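Local structure of pseudoazurin (Methylobacterium extorquens, 1PMY) at residues 81-86 with 106-111; 41-46 with 75-80; 29-34 with 66-71; 71-76 with 89-94; 6-11 with 35-40. The protein binds one copper ion and, as a blue copper protein of the plastocyanin/azurin family, probably shuttles electrons in the periplasm. One frame throughout, in Å; residues are numbered along the deposited sequence.

Contact 1 of 5, residues 81-86 with 106-111; sequences HYMMGM and QHNKLT. With CU (copper (II) ion), chain B.
Y82 and T111 carry the polar part of this contact. T111 OG1 lies 3.0 Å from Y82 O, a weak hydrogen bond that is not settled, because the hydroxyl proton has another acceptor within reach; Y82 O also accepts G85 N in the type I turn from Y82 to G85. N108 is the N-cap of helix 109-120. Its CG sits between the backbone N and the carbonyl carbon (chi1 54°), and the amide it carries has OD1 on T111 N at 2.9 Å, the N-H standing above the carbonyl plane, and ND2 on T111 OG1 at 3.1 Å.

Among the aromatic groups, Y82 and H107 meet rim to rim, neither lying over the other; their centroids are 5.9 Å apart and their planes 68° apart. The remaining packing is apolar or mixed. T111 CG2 approaches Y82 CE1 obliquely at 4.0 Å, L110 CD1 reaches M84 O at 3.5 Å, and G85, at positive phi, brings its CA close against the T111 hydroxyl.

Because H81 ND1 (2.0 Å) and M86 both bind copper, the loop that the helix start packs against is the ligand loop of a cupredoxin type 1 copper site.

Contact 2 of 5, residues 41-46 with 75-80; sequences NVETIK and GFKCAP. With CU (copper (II) ion), chain B.
N41 and C78 open the contact beside the metal. N41 N donates to C78 SG across 3.6 Å, nearly straight (167°); SG, anti to the backbone N (chi1 162°), is thereby placed on the copper, which it binds at 2.1 Å. The amide of N41 is used at both ends. OD1 takes A79 N at 2.8 Å, in the carbonyl plane, and ND2 donates to T58 O. N41 O, although buried, has no hydrogen-bond donor; C78 CA comes to 3.2 Å in a CA-H...O contact.

E43 and K77 form an antiparallel hydrogen-bonded pair: E43 N gives to K77 O, and K77 N to E43 O at 2.8 Å. I45 N reaches G75 O at 3.1 Å, from above the carbonyl plane.

On one face of this pairing the side chains of E43 and K77 run side by side, pointing the same way. One water accepts from K77 NZ at 2.7 Å and donates weakly to E43 OE1, while E43 OE2 is held by Y55 OH. On the other face V42 CG1 packs against F76 CD1 at 3.8 Å.

A backbone N-H to the cysteine sulphur, and an asparagine after the histidine ligand tying two ligand loops together, are hallmarks of the blue copper site.

Contact 3 of 5, residues 29-34 with 66-71; sequences DSIKFL and VKFDKE
S30 and K67 face each other as an antiparallel non-hydrogen-bonded pair, their CA atoms 4.1 Å apart, and next to them I31 and V66 make a hydrogen-bonded pair. Strands 30-34 and 64-67 thus join at one margin of the Greek-key beta sandwich that defines the cupredoxin fold. I31 N donates to V66 O, from a position tilted out of the carbonyl plane, and V66 N returns to I31 O at 3.0 Å. The pairing is carried one step past the end of strand 64-67, where F68 N gives to D29 O at 2.9 Å, nearly along the C=O axis. The flanking S30 CA comes to 3.1 Å from V66 O in a CA-H...O contact.

The two faces of this pairing differ in character. S30 and K67 share the more polar one. There S30 CB lies 3.8 Å from K67 CA, and the ammonium of K67 donates to G28 O. D29 points away from strand 64-67, and its carboxylate accepts twice, OD1 from the N-terminal nitrogen of D1 and OD2 from K26 N.

I31 and V66 point to the other face, where the hydrophobic interior begins. I31 holds CG1 anti to its carbonyl carbon (chi1 -69°), and CD1 beyond it meets F68 CE1 obliquely at 3.7 Å. The ring of F68 has D29 O at its edge and also makes an edge-to-face pair with Y74. V66 CG2 touches the rim of F33 at CE2, 3.9 Å away, while I31 CG2 stands 3.4 Å above the centre of that same ring.

Contact 4 of 5, residues 71-76 with 89-94; sequences EGVYGF and LVVVGD
Y74 and V92 set the pattern on the interior face of this pairing: CG2 of the valine comes obliquely to the tyrosine ring and touches CE1 at 3.6 Å. The ring is turned so that V90 O lies at its edge, in plane, 3.6 Å from CD1. Its hydroxyl is hydrogen-bonded to K70 O. V90 serves two neighbours. Its CB packs on Y74 CB at 3.9 Å, while CG2, anti to the carbonyl carbon, meets the F76 ring edge-on at CE2, 3.6 Å away.

V73 and L89 lie on the reverse face, where V73 CG1 and L89 CD1 touch at 3.8 Å; helix 109-120 packs on both and helix 99-103 on V73.

The backbone between these faces is an antiparallel hairpin of strands 72-77 and 87-92. G72 with V92 and Y74 with V90 are the hydrogen-bonded pairs, each with two bonds, of which Y74 N to V90 O is 2.8 Å long.

At the open end of the hairpin, E71 stretches its chain alongside G93. D94 N meets E71 OE1 at 2.9 Å from well above the carboxylate plane, 58° out of it, and K95 N also donates to this oxygen. Two backbone N-H groups on a single carboxylate oxygen would probably favour the charged form of E71, fastening the chain as it leaves the strand.

Contact 5 of 5, residues 6-11 with 35-40; sequences KMLNSG and PTDKGH. With CU (copper (II) ion), chain B.
K6 meets T36 first, its CB lying 3.2 Å from T36 OG1; the bent chain then leads away, and NZ is bonded to A4 O. M7 follows with a backbone bond, M7 O accepting D37 N at 3.1 Å. Its side chain slides past that of H40 in the opposite direction, CB to CB at 3.7 Å, and chi3 of -63° turns CE to P35 CA, 3.6 Å off. L8 sends CD2 to T36 CG2, a methyl contact at the surface.

At N9 and S10 the chain turns a corner, and here the contact becomes the second shell of the cupredoxin copper site. H40 binds copper through ND1 at 2.1 Å, and its other nitrogen, NE2, donates weakly to N9 OD1 at 2.7 Å, the amide and ring planes standing 66° apart. N9 N runs almost straight to D37 OD2 at 2.8 Å, on the anti side and somewhat out of the carboxylate plane; that carboxylate stacks against the N9 amide, planes 21° apart. One water bridges N9 OD1 and K38 O; another links N9 ND2 with K38 O and NZ. S10 N closes the segment's polar contacts through a water that donates to D37 OD2.

How the contacts relate
Contacts 1, 2 and 5 converge on the copper, contributing H81 and M86, C78, and H40 respectively. H81 ND1 and H40 ND1 are 2.9 Å apart, and M86 O lies 2.9 Å from C78 N, a probable hydrogen bond between contacts 1 and 2. Contacts 3 and 4 belong to the sandwich behind the site; their centres are about 10 Å apart, and F68 CZ of contact 3 packs on F76 CE2 at 3.7 Å. F76 and G75 also belong to contact 2, so strand 72-77 runs from the hairpin to the cysteine ligand. Contact 3 reaches contact 5 through L34 O and M7 N at 2.9 Å, whereas contacts 1 and 3 have centres about 23 Å apart.

Contact 1 of 5, residues 81-86 with 106-111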
# COMPACT_ATOMS: atom_id res chain seq x y z
N HIS A 81 -9.80 -5.88 -5.75
CA HIS A 81 -10.14 -4.56 -6.31
C HIS A 81 -9.00 -3.80 -6.94
O HIS A 81 -9.00 -2.54 -6.96
CB HIS A 81 -10.84 -3.61 -5.22
CG HIS A 81 -11.95 -4.34 -4.57
ND1 HIS A 81 -12.04 -4.52 -3.19
CD2 HIS A 81 -13.06 -4.91 -5.13
CE1 HIS A 81 -13.20 -5.20 -2.96
NE2 HIS A 81 -13.82 -5.40 -4.07
N TYR A 82 -7.96 -4.48 -7.41
CA TYR A 82 -6.81 -3.76 -8.05
C TYR A 82 -7.23 -2.99 -9.31
O TYR A 82 -6.88 -1.80 -9.41
CB TYR A 82 -5.70 -4.81 -8.24
CG TYR A 82 -4.54 -4.24 -9.07
CD1 TYR A 82 -3.74 -3.19 -8.69
CD2 TYR A 82 -4.42 -4.72 -10.39
CE1 TYR A 82 -2.71 -2.70 -9.52
CE2 TYR A 82 -3.45 -4.19 -11.27
CZ TYR A 82 -2.54 -3.27 -10.80
OH TYR A 82 -1.68 -2.70 -11.72
N MET A 83 -8.06 -3.59 -10.14
CA MET A 83 -8.56 -3.01 -11.39
C MET A 83 -9.40 -1.76 -11.12
O MET A 83 -9.54 -0.83 -11.90
CB MET A 83 -9.34 -4.03 -12.23
CG MET A 83 -8.51 -4.99 -12.99
SD MET A 83 -7.39 -4.21 -14.13
CE MET A 83 -8.37 -3.31 -15.33
N MET A 84 -9.99 -1.70 -9.91
CA MET A 84 -10.74 -0.61 -9.35
C MET A 84 -9.88 0.41 -8.60
O MET A 84 -10.42 1.34 -8.05
CB MET A 84 -11.85 -1.15 -8.40
CG MET A 84 -12.97 -1.68 -9.32
SD MET A 84 -14.30 -2.30 -8.17
CE MET A 84 -15.11 -0.65 -7.88
N GLY A 85 -8.55 0.32 -8.67
CA GLY A 85 -7.66 1.29 -8.08
C GLY A 85 -7.47 1.19 -6.57
O GLY A 85 -6.98 2.21 -6.01
N MET A 86 -7.74 0.03 -5.98
CA MET A 86 -7.52 -0.00 -4.47
C MET A 86 -6.06 -0.34 -4.19
O MET A 86 -5.66 -1.53 -4.25
CB MET A 86 -8.45 -1.08 -3.87
CG MET A 86 -8.51 -0.76 -2.35
SD MET A 86 -9.95 -1.68 -1.64
CE MET A 86 -9.45 -1.59 0.11
N GLN A 106 3.82 -0.12 -14.26
CA GLN A 106 2.68 0.48 -14.94
C GLN A 106 1.40 -0.17 -14.39
O GLN A 106 1.47 -1.28 -13.86
CB GLN A 106 2.76 0.47 -16.46
CG GLN A 106 4.17 0.92 -16.94
CD GLN A 106 4.45 0.69 -18.40
OE1 GLN A 106 3.72 0.23 -19.27
NE2 GLN A 106 5.71 1.05 -18.74
N HIS A 107 0.36 0.57 -14.58
CA HIS A 107 -0.99 0.11 -14.06
C HIS A 107 -2.05 0.65 -15.03
O HIS A 107 -1.75 1.49 -15.87
CB HIS A 107 -1.23 0.84 -12.67
CG HIS A 107 -0.17 0.55 -11.65
ND1 HIS A 107 0.92 1.34 -11.33
CD2 HIS A 107 -0.04 -0.60 -10.94
CE1 HIS A 107 1.67 0.66 -10.40
NE2 HIS A 107 1.07 -0.51 -10.19
N ASN A 108 -3.32 0.19 -14.80
CA ASN A 108 -4.44 0.76 -15.60
C ASN A 108 -4.54 2.26 -15.22
O ASN A 108 -4.06 2.66 -14.13
CB ASN A 108 -5.80 0.05 -15.28
CG ASN A 108 -6.03 0.12 -13.75
OD1 ASN A 108 -6.67 1.11 -13.32
ND2 ASN A 108 -5.48 -0.82 -13.00
N LYS A 109 -5.19 2.99 -16.08
CA LYS A 109 -5.41 4.41 -16.01
C LYS A 109 -5.88 4.90 -14.64
O LYS A 109 -5.29 5.83 -14.04
CB LYS A 109 -6.32 4.92 -17.12
CG LYS A 109 -6.27 6.45 -17.19
CD LYS A 109 -7.27 7.04 -18.14
CE LYS A 109 -6.80 8.23 -18.96
NZ LYS A 109 -5.80 9.09 -18.27
N LEU A 110 -6.92 4.28 -14.15
CA LEU A 110 -7.58 4.56 -12.87
C LEU A 110 -6.68 4.38 -11.70
O LEU A 110 -6.60 5.32 -10.84
CB LEU A 110 -8.93 3.93 -12.98
CG LEU A 110 -9.72 3.20 -12.01
CD1 LEU A 110 -9.62 3.59 -10.55
CD2 LEU A 110 -11.20 3.30 -12.50
N THR A 111 -5.90 3.31 -11.64
CA THR A 111 -4.96 3.04 -10.55
C THR A 111 -3.80 4.04 -10.66
O THR A 111 -3.32 4.54 -9.63
CB THR A 111 -4.39 1.58 -10.54
OG1 THR A 111 -5.63 0.73 -10.37
CG2 THR A 111 -3.43 1.22 -9.45
CU CU B . -10.68 -4.23 -1.79

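Contact 2 of 5, residues 41-46 with 75-80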
# COMPACT_ATOMS: atom_id res chain seq x y z
N ASN A 41 -8.39 -7.19 0.86
CA ASN A 41 -7.14 -7.79 1.41
C ASN A 41 -6.02 -6.77 1.09
O ASN A 41 -6.26 -5.73 0.47
CB ASN A 41 -6.81 -9.19 1.05
CG ASN A 41 -6.26 -9.37 -0.38
OD1 ASN A 41 -6.45 -8.39 -1.15
ND2 ASN A 41 -5.47 -10.43 -0.46
N VAL A 42 -4.81 -7.26 1.36
CA VAL A 42 -3.58 -6.53 1.07
C VAL A 42 -2.57 -7.53 0.44
O VAL A 42 -2.37 -8.68 0.90
CB VAL A 42 -2.99 -5.98 2.43
CG1 VAL A 42 -1.80 -5.06 2.03
CG2 VAL A 42 -4.02 -5.03 3.09
N GLU A 43 -2.00 -7.05 -0.65
CA GLU A 43 -1.00 -7.93 -1.34
C GLU A 43 0.04 -7.05 -1.96
O GLU A 43 -0.25 -5.94 -2.52
CB GLU A 43 -1.64 -8.85 -2.40
CG GLU A 43 -0.68 -9.74 -3.17
CD GLU A 43 -1.27 -10.77 -4.09
OE1 GLU A 43 -2.49 -10.84 -4.07
OE2 GLU A 43 -0.56 -11.53 -4.75
N THR A 44 1.25 -7.55 -1.87
CA THR A 44 2.39 -6.79 -2.50
C THR A 44 2.08 -6.61 -4.03
O THR A 44 1.52 -7.57 -4.65
CB THR A 44 3.65 -7.75 -2.42
OG1 THR A 44 3.92 -7.93 -1.00
CG2 THR A 44 4.90 -7.27 -3.20
N ILE A 45 2.47 -5.48 -4.57
CA ILE A 45 2.46 -5.35 -6.05
C ILE A 45 3.95 -5.63 -6.46
O ILE A 45 4.90 -4.95 -6.02
CB ILE A 45 2.10 -3.92 -6.49
CG1 ILE A 45 0.56 -3.83 -6.31
CG2 ILE A 45 2.39 -3.81 -8.09
CD1 ILE A 45 0.13 -2.35 -6.11
N LYS A 46 4.17 -6.75 -7.15
CA LYS A 46 5.57 -7.10 -7.54
C LYS A 46 6.23 -5.96 -8.26
O LYS A 46 5.63 -5.27 -9.13
CB LYS A 46 5.42 -8.35 -8.46
CG LYS A 46 6.81 -8.87 -8.69
CD LYS A 46 7.06 -10.26 -9.16
CE LYS A 46 8.29 -10.44 -10.04
NZ LYS A 46 8.06 -9.74 -11.37
N GLY A 75 4.48 -0.81 -2.60
CA GLY A 75 3.12 -0.54 -3.15
C GLY A 75 2.31 -1.84 -2.80
O GLY A 75 2.95 -2.93 -2.89
N PHE A 76 1.09 -1.54 -2.37
CA PHE A 76 0.22 -2.69 -2.03
C PHE A 76 -1.10 -2.48 -2.78
O PHE A 76 -1.50 -1.34 -2.94
CB PHE A 76 -0.09 -2.71 -0.51
CG PHE A 76 1.08 -3.02 0.38
CD1 PHE A 76 1.53 -4.32 0.38
CD2 PHE A 76 1.77 -2.00 1.05
CE1 PHE A 76 2.66 -4.65 1.15
CE2 PHE A 76 2.86 -2.32 1.88
CZ PHE A 76 3.27 -3.64 1.88
N LYS A 77 -1.68 -3.59 -3.12
CA LYS A 77 -3.01 -3.61 -3.76
C LYS A 77 -3.93 -4.44 -2.83
O LYS A 77 -3.56 -5.21 -1.96
CB LYS A 77 -2.88 -4.37 -5.13
CG LYS A 77 -2.56 -5.84 -5.13
CD LYS A 77 -2.62 -6.37 -6.60
CE LYS A 77 -2.12 -7.81 -6.59
NZ LYS A 77 -2.29 -8.28 -8.04
N CYS A 78 -5.22 -4.22 -3.13
CA CYS A 78 -6.30 -5.07 -2.65
C CYS A 78 -6.50 -6.03 -3.85
O CYS A 78 -6.80 -5.50 -4.95
CB CYS A 78 -7.55 -4.28 -2.28
SG CYS A 78 -8.94 -5.41 -2.20
N ALA A 79 -6.17 -7.31 -3.72
CA ALA A 79 -6.31 -8.21 -4.89
C ALA A 79 -7.56 -8.18 -5.65
O ALA A 79 -7.51 -7.84 -6.89
CB ALA A 79 -5.59 -9.51 -4.78
N PRO A 80 -8.73 -8.40 -5.05
CA PRO A 80 -10.01 -8.39 -5.77
C PRO A 80 -10.33 -6.98 -6.33
O PRO A 80 -11.02 -7.01 -7.39
CB PRO A 80 -11.05 -8.70 -4.70
CG PRO A 80 -10.36 -8.64 -3.40
CD PRO A 80 -8.83 -8.83 -3.60
CU CU B . -10.68 -4.23 -1.79
O HOH W 1 -2.60 -10.87 -7.38

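Contact 3 of 5, residues 29-34 with 66-71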
# COMPACT_ATOMS: atom_id res chain seq x y z
N ASP A 29 8.25 -0.20 12.53
CA ASP A 29 6.83 0.10 12.60
C ASP A 29 6.00 -1.05 11.95
O ASP A 29 6.49 -1.77 11.04
CB ASP A 29 6.34 1.42 12.18
CG ASP A 29 6.90 2.64 12.87
OD1 ASP A 29 7.26 2.51 14.10
OD2 ASP A 29 6.97 3.72 12.34
N SER A 30 4.77 -1.13 12.32
CA SER A 30 3.82 -2.06 11.72
C SER A 30 2.58 -1.27 11.29
O SER A 30 2.23 -0.13 11.71
CB SER A 30 3.57 -3.27 12.60
OG SER A 30 2.87 -2.81 13.75
N ILE A 31 1.83 -1.89 10.34
CA ILE A 31 0.50 -1.35 10.00
C ILE A 31 -0.49 -2.46 10.40
O ILE A 31 -0.22 -3.60 10.10
CB ILE A 31 0.34 -1.03 8.45
CG1 ILE A 31 1.23 0.17 8.07
CG2 ILE A 31 -1.14 -0.78 8.04
CD1 ILE A 31 1.40 0.39 6.49
N LYS A 32 -1.59 -2.01 10.98
CA LYS A 32 -2.71 -2.98 11.16
C LYS A 32 -3.77 -2.52 10.12
O LYS A 32 -4.34 -1.37 10.14
CB LYS A 32 -3.27 -2.83 12.57
CG LYS A 32 -4.35 -3.88 12.89
CD LYS A 32 -4.84 -3.67 14.37
CE LYS A 32 -4.13 -4.65 15.30
NZ LYS A 32 -4.75 -6.03 15.19
N PHE A 33 -4.11 -3.38 9.21
CA PHE A 33 -5.11 -3.11 8.14
C PHE A 33 -6.45 -3.65 8.75
O PHE A 33 -6.42 -4.78 9.17
CB PHE A 33 -4.80 -3.97 6.88
CG PHE A 33 -3.59 -3.39 6.16
CD1 PHE A 33 -3.74 -2.38 5.28
CD2 PHE A 33 -2.30 -3.96 6.48
CE1 PHE A 33 -2.63 -1.83 4.65
CE2 PHE A 33 -1.20 -3.50 5.76
CZ PHE A 33 -1.36 -2.41 4.89
N LEU A 34 -7.42 -2.73 8.80
CA LEU A 34 -8.71 -3.07 9.43
C LEU A 34 -9.79 -3.35 8.41
O LEU A 34 -10.03 -2.47 7.60
CB LEU A 34 -9.06 -1.84 10.32
CG LEU A 34 -8.10 -1.65 11.53
CD1 LEU A 34 -8.40 -0.30 12.14
CD2 LEU A 34 -8.19 -2.81 12.47
N VAL A 66 1.26 -6.08 9.30
CA VAL A 66 2.50 -6.22 8.53
C VAL A 66 3.58 -5.39 9.23
O VAL A 66 3.41 -4.17 9.42
CB VAL A 66 2.30 -5.73 7.05
CG1 VAL A 66 3.62 -5.92 6.22
CG2 VAL A 66 1.16 -6.54 6.43
N LYS A 67 4.65 -6.08 9.63
CA LYS A 67 5.77 -5.38 10.27
C LYS A 67 6.77 -5.04 9.14
O LYS A 67 6.90 -5.84 8.13
CB LYS A 67 6.36 -6.16 11.43
CG LYS A 67 7.31 -5.36 12.32
CD LYS A 67 7.75 -6.23 13.47
CE LYS A 67 8.57 -5.72 14.60
NZ LYS A 67 7.95 -4.51 15.17
N PHE A 68 7.40 -3.88 9.26
CA PHE A 68 8.30 -3.38 8.24
C PHE A 68 9.71 -3.21 8.81
O PHE A 68 9.90 -2.39 9.73
CB PHE A 68 7.83 -2.06 7.66
CG PHE A 68 6.57 -2.14 6.90
CD1 PHE A 68 5.31 -2.08 7.49
CD2 PHE A 68 6.65 -2.22 5.50
CE1 PHE A 68 4.15 -2.14 6.72
CE2 PHE A 68 5.51 -2.30 4.71
CZ PHE A 68 4.26 -2.27 5.30
N ASP A 69 10.68 -3.89 8.20
CA ASP A 69 12.05 -3.68 8.64
C ASP A 69 12.94 -3.05 7.60
O ASP A 69 13.78 -2.22 7.99
CB ASP A 69 12.61 -4.93 9.33
CG ASP A 69 12.82 -5.92 8.18
OD1 ASP A 69 11.79 -6.31 7.60
OD2 ASP A 69 14.03 -6.15 7.83
N LYS A 70 12.78 -3.40 6.34
CA LYS A 70 13.66 -2.86 5.28
C LYS A 70 13.19 -1.48 4.94
O LYS A 70 11.94 -1.31 4.71
CB LYS A 70 13.60 -3.72 4.03
CG LYS A 70 13.79 -5.22 4.21
CD LYS A 70 15.26 -5.57 4.25
CE LYS A 70 15.34 -7.09 4.68
NZ LYS A 70 16.79 -7.45 4.57
N GLU A 71 14.02 -0.51 4.83
CA GLU A 71 13.58 0.86 4.41
C GLU A 71 13.33 0.91 2.89
O GLU A 71 13.90 0.09 2.12
CB GLU A 71 14.70 1.85 4.73
CG GLU A 71 14.95 1.97 6.26
CD GLU A 71 15.82 3.18 6.50
OE1 GLU A 71 16.05 4.06 5.69
OE2 GLU A 71 16.28 3.23 7.62

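Contact 4 of 5, residues 71-76 with 89-94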
# COMPACT_ATOMS: atom_id res chain seq x y z
N GLU A 71 14.02 -0.51 4.83
CA GLU A 71 13.58 0.86 4.41
C GLU A 71 13.33 0.91 2.89
O GLU A 71 13.90 0.09 2.12
CB GLU A 71 14.70 1.85 4.73
CG GLU A 71 14.95 1.97 6.26
CD GLU A 71 15.82 3.18 6.50
OE1 GLU A 71 16.05 4.06 5.69
OE2 GLU A 71 16.28 3.23 7.62
N GLY A 72 12.50 1.84 2.47
CA GLY A 72 12.19 1.96 1.03
C GLY A 72 10.69 2.15 0.82
O GLY A 72 9.94 2.43 1.75
N VAL A 73 10.30 2.06 -0.44
CA VAL A 73 9.00 2.31 -0.98
C VAL A 73 8.28 0.99 -1.33
O VAL A 73 8.90 0.09 -1.95
CB VAL A 73 9.18 3.13 -2.33
CG1 VAL A 73 7.84 3.56 -2.90
CG2 VAL A 73 9.95 4.44 -1.93
N TYR A 74 7.07 0.86 -0.79
CA TYR A 74 6.28 -0.39 -0.97
C TYR A 74 4.93 -0.02 -1.64
O TYR A 74 4.33 0.99 -1.19
CB TYR A 74 5.93 -0.89 0.42
CG TYR A 74 7.09 -1.45 1.21
CD1 TYR A 74 8.00 -0.57 1.83
CD2 TYR A 74 7.27 -2.82 1.30
CE1 TYR A 74 9.04 -1.17 2.61
CE2 TYR A 74 8.32 -3.38 2.04
CZ TYR A 74 9.21 -2.51 2.70
OH TYR A 74 10.20 -3.06 3.49
N GLY A 75 4.48 -0.81 -2.60
CA GLY A 75 3.12 -0.54 -3.15
C GLY A 75 2.31 -1.84 -2.80
O GLY A 75 2.95 -2.93 -2.89
N PHE A 76 1.09 -1.54 -2.37
CA PHE A 76 0.22 -2.69 -2.03
C PHE A 76 -1.10 -2.48 -2.78
O PHE A 76 -1.50 -1.34 -2.94
CB PHE A 76 -0.09 -2.71 -0.51
CG PHE A 76 1.08 -3.02 0.38
CD1 PHE A 76 1.53 -4.32 0.38
CD2 PHE A 76 1.77 -2.00 1.05
CE1 PHE A 76 2.66 -4.65 1.15
CE2 PHE A 76 2.86 -2.32 1.88
CZ PHE A 76 3.27 -3.64 1.88
N LEU A 89 0.44 3.19 -0.71
CA LEU A 89 1.93 3.36 -0.78
C LEU A 89 2.46 3.55 0.64
O LEU A 89 1.88 4.40 1.39
CB LEU A 89 2.15 4.51 -1.75
CG LEU A 89 3.55 4.84 -2.13
CD1 LEU A 89 4.05 3.74 -3.08
CD2 LEU A 89 3.50 6.17 -2.94
N VAL A 90 3.46 2.79 0.95
CA VAL A 90 4.15 2.75 2.25
C VAL A 90 5.60 3.19 2.09
O VAL A 90 6.32 2.56 1.30
CB VAL A 90 4.03 1.38 2.98
CG1 VAL A 90 4.73 1.37 4.31
CG2 VAL A 90 2.54 1.02 3.05
N VAL A 91 5.99 4.20 2.86
CA VAL A 91 7.39 4.69 2.82
C VAL A 91 7.96 4.44 4.21
O VAL A 91 7.41 4.78 5.23
CB VAL A 91 7.62 6.06 2.26
CG1 VAL A 91 6.86 6.13 0.85
CG2 VAL A 91 6.90 7.19 2.97
N VAL A 92 9.08 3.70 4.19
CA VAL A 92 9.73 3.27 5.42
C VAL A 92 11.09 3.96 5.52
O VAL A 92 11.95 3.63 4.65
CB VAL A 92 9.86 1.73 5.48
CG1 VAL A 92 10.54 1.26 6.80
CG2 VAL A 92 8.51 1.06 5.37
N GLY A 93 11.35 4.64 6.61
CA GLY A 93 12.73 5.23 6.76
C GLY A 93 13.00 6.22 5.64
O GLY A 93 12.09 6.78 5.09
N ASP A 94 14.30 6.41 5.41
CA ASP A 94 14.81 7.43 4.49
C ASP A 94 15.39 6.88 3.18
O ASP A 94 15.45 7.73 2.24
CB ASP A 94 15.92 8.28 5.20
CG ASP A 94 15.40 9.04 6.42
OD1 ASP A 94 14.18 9.04 6.62
OD2 ASP A 94 16.29 9.58 7.10

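Contact 5 of 5, residues 6-11 with 35-40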
# COMPACT_ATOMS: atom_id res chain seq x y z
N LYS A 6 -7.62 1.49 7.30
CA LYS A 6 -8.93 0.94 7.04
C LYS A 6 -9.09 0.51 5.55
O LYS A 6 -8.68 1.24 4.66
CB LYS A 6 -10.07 1.91 7.27
CG LYS A 6 -10.12 2.87 8.39
CD LYS A 6 -9.67 2.62 9.77
CE LYS A 6 -8.18 2.49 10.06
NZ LYS A 6 -7.49 3.84 9.79
N MET A 7 -9.74 -0.62 5.37
CA MET A 7 -10.10 -1.16 4.01
C MET A 7 -11.58 -0.82 3.78
O MET A 7 -12.46 -1.38 4.48
CB MET A 7 -9.78 -2.67 4.04
CG MET A 7 -8.26 -2.75 4.28
SD MET A 7 -7.74 -4.50 4.10
CE MET A 7 -8.68 -5.15 5.48
N LEU A 8 -11.80 0.11 2.89
CA LEU A 8 -13.16 0.66 2.66
C LEU A 8 -13.71 0.53 1.23
O LEU A 8 -13.03 0.63 0.26
CB LEU A 8 -13.13 2.17 2.96
CG LEU A 8 -12.72 2.64 4.34
CD1 LEU A 8 -12.22 4.07 4.33
CD2 LEU A 8 -13.74 2.37 5.37
N ASN A 9 -15.02 0.29 1.26
CA ASN A 9 -15.81 0.30 0.00
C ASN A 9 -15.88 1.75 -0.52
O ASN A 9 -15.87 1.95 -1.78
CB ASN A 9 -17.20 -0.26 0.24
CG ASN A 9 -17.25 -1.72 0.50
OD1 ASN A 9 -16.23 -2.48 0.36
ND2 ASN A 9 -18.45 -2.23 0.78
N SER A 10 -16.07 2.69 0.37
CA SER A 10 -16.21 4.13 0.03
C SER A 10 -15.47 4.98 1.02
O SER A 10 -15.61 4.81 2.25
CB SER A 10 -17.70 4.46 -0.15
OG SER A 10 -17.86 5.72 -0.83
N GLY A 11 -14.59 5.86 0.57
CA GLY A 11 -13.78 6.72 1.46
C GLY A 11 -13.11 7.83 0.66
O GLY A 11 -13.59 8.10 -0.46
N PRO A 35 -10.46 -4.49 8.57
CA PRO A 35 -11.54 -4.85 7.66
C PRO A 35 -12.80 -4.07 7.99
O PRO A 35 -13.85 -4.69 8.26
CB PRO A 35 -11.65 -6.38 7.88
CG PRO A 35 -11.37 -6.53 9.38
CD PRO A 35 -10.19 -5.54 9.61
N THR A 36 -12.81 -2.78 7.89
CA THR A 36 -13.92 -1.85 8.11
C THR A 36 -15.10 -2.37 7.33
O THR A 36 -16.27 -2.51 7.77
CB THR A 36 -13.64 -0.34 7.87
OG1 THR A 36 -12.37 0.01 8.48
CG2 THR A 36 -14.78 0.60 8.40
N ASP A 37 -14.80 -2.61 6.05
CA ASP A 37 -15.76 -3.24 5.13
C ASP A 37 -15.11 -4.60 4.81
O ASP A 37 -13.88 -4.75 4.82
CB ASP A 37 -16.00 -2.42 3.89
CG ASP A 37 -16.79 -1.13 4.13
OD1 ASP A 37 -17.84 -1.23 4.78
OD2 ASP A 37 -16.46 -0.08 3.62
N LYS A 38 -15.94 -5.57 4.60
CA LYS A 38 -15.51 -6.92 4.26
C LYS A 38 -15.10 -6.95 2.76
O LYS A 38 -15.51 -6.09 1.97
CB LYS A 38 -16.80 -7.78 4.43
CG LYS A 38 -17.16 -8.77 3.41
CD LYS A 38 -18.56 -9.13 3.08
CE LYS A 38 -19.44 -7.90 2.75
NZ LYS A 38 -19.51 -7.71 1.25
N GLY A 39 -14.43 -8.07 2.44
CA GLY A 39 -14.10 -8.33 1.02
C GLY A 39 -12.81 -7.63 0.55
O GLY A 39 -12.68 -7.55 -0.68
N HIS A 40 -12.00 -7.16 1.42
CA HIS A 40 -10.71 -6.52 1.03
C HIS A 40 -9.54 -7.32 1.55
O HIS A 40 -9.69 -8.03 2.56
CB HIS A 40 -10.69 -5.06 1.43
CG HIS A 40 -11.80 -4.23 0.92
ND1 HIS A 40 -12.08 -3.76 -0.34
CD2 HIS A 40 -12.85 -3.74 1.69
CE1 HIS A 40 -13.16 -3.05 -0.36
NE2 HIS A 40 -13.63 -3.00 0.86
CU CU B . -10.68 -4.23 -1.79
O HOH W 2 -15.94 -4.91 -0.60
O HOH W 3 -18.37 -5.18 1.42
O HOH W 4 -17.45 2.22 3.18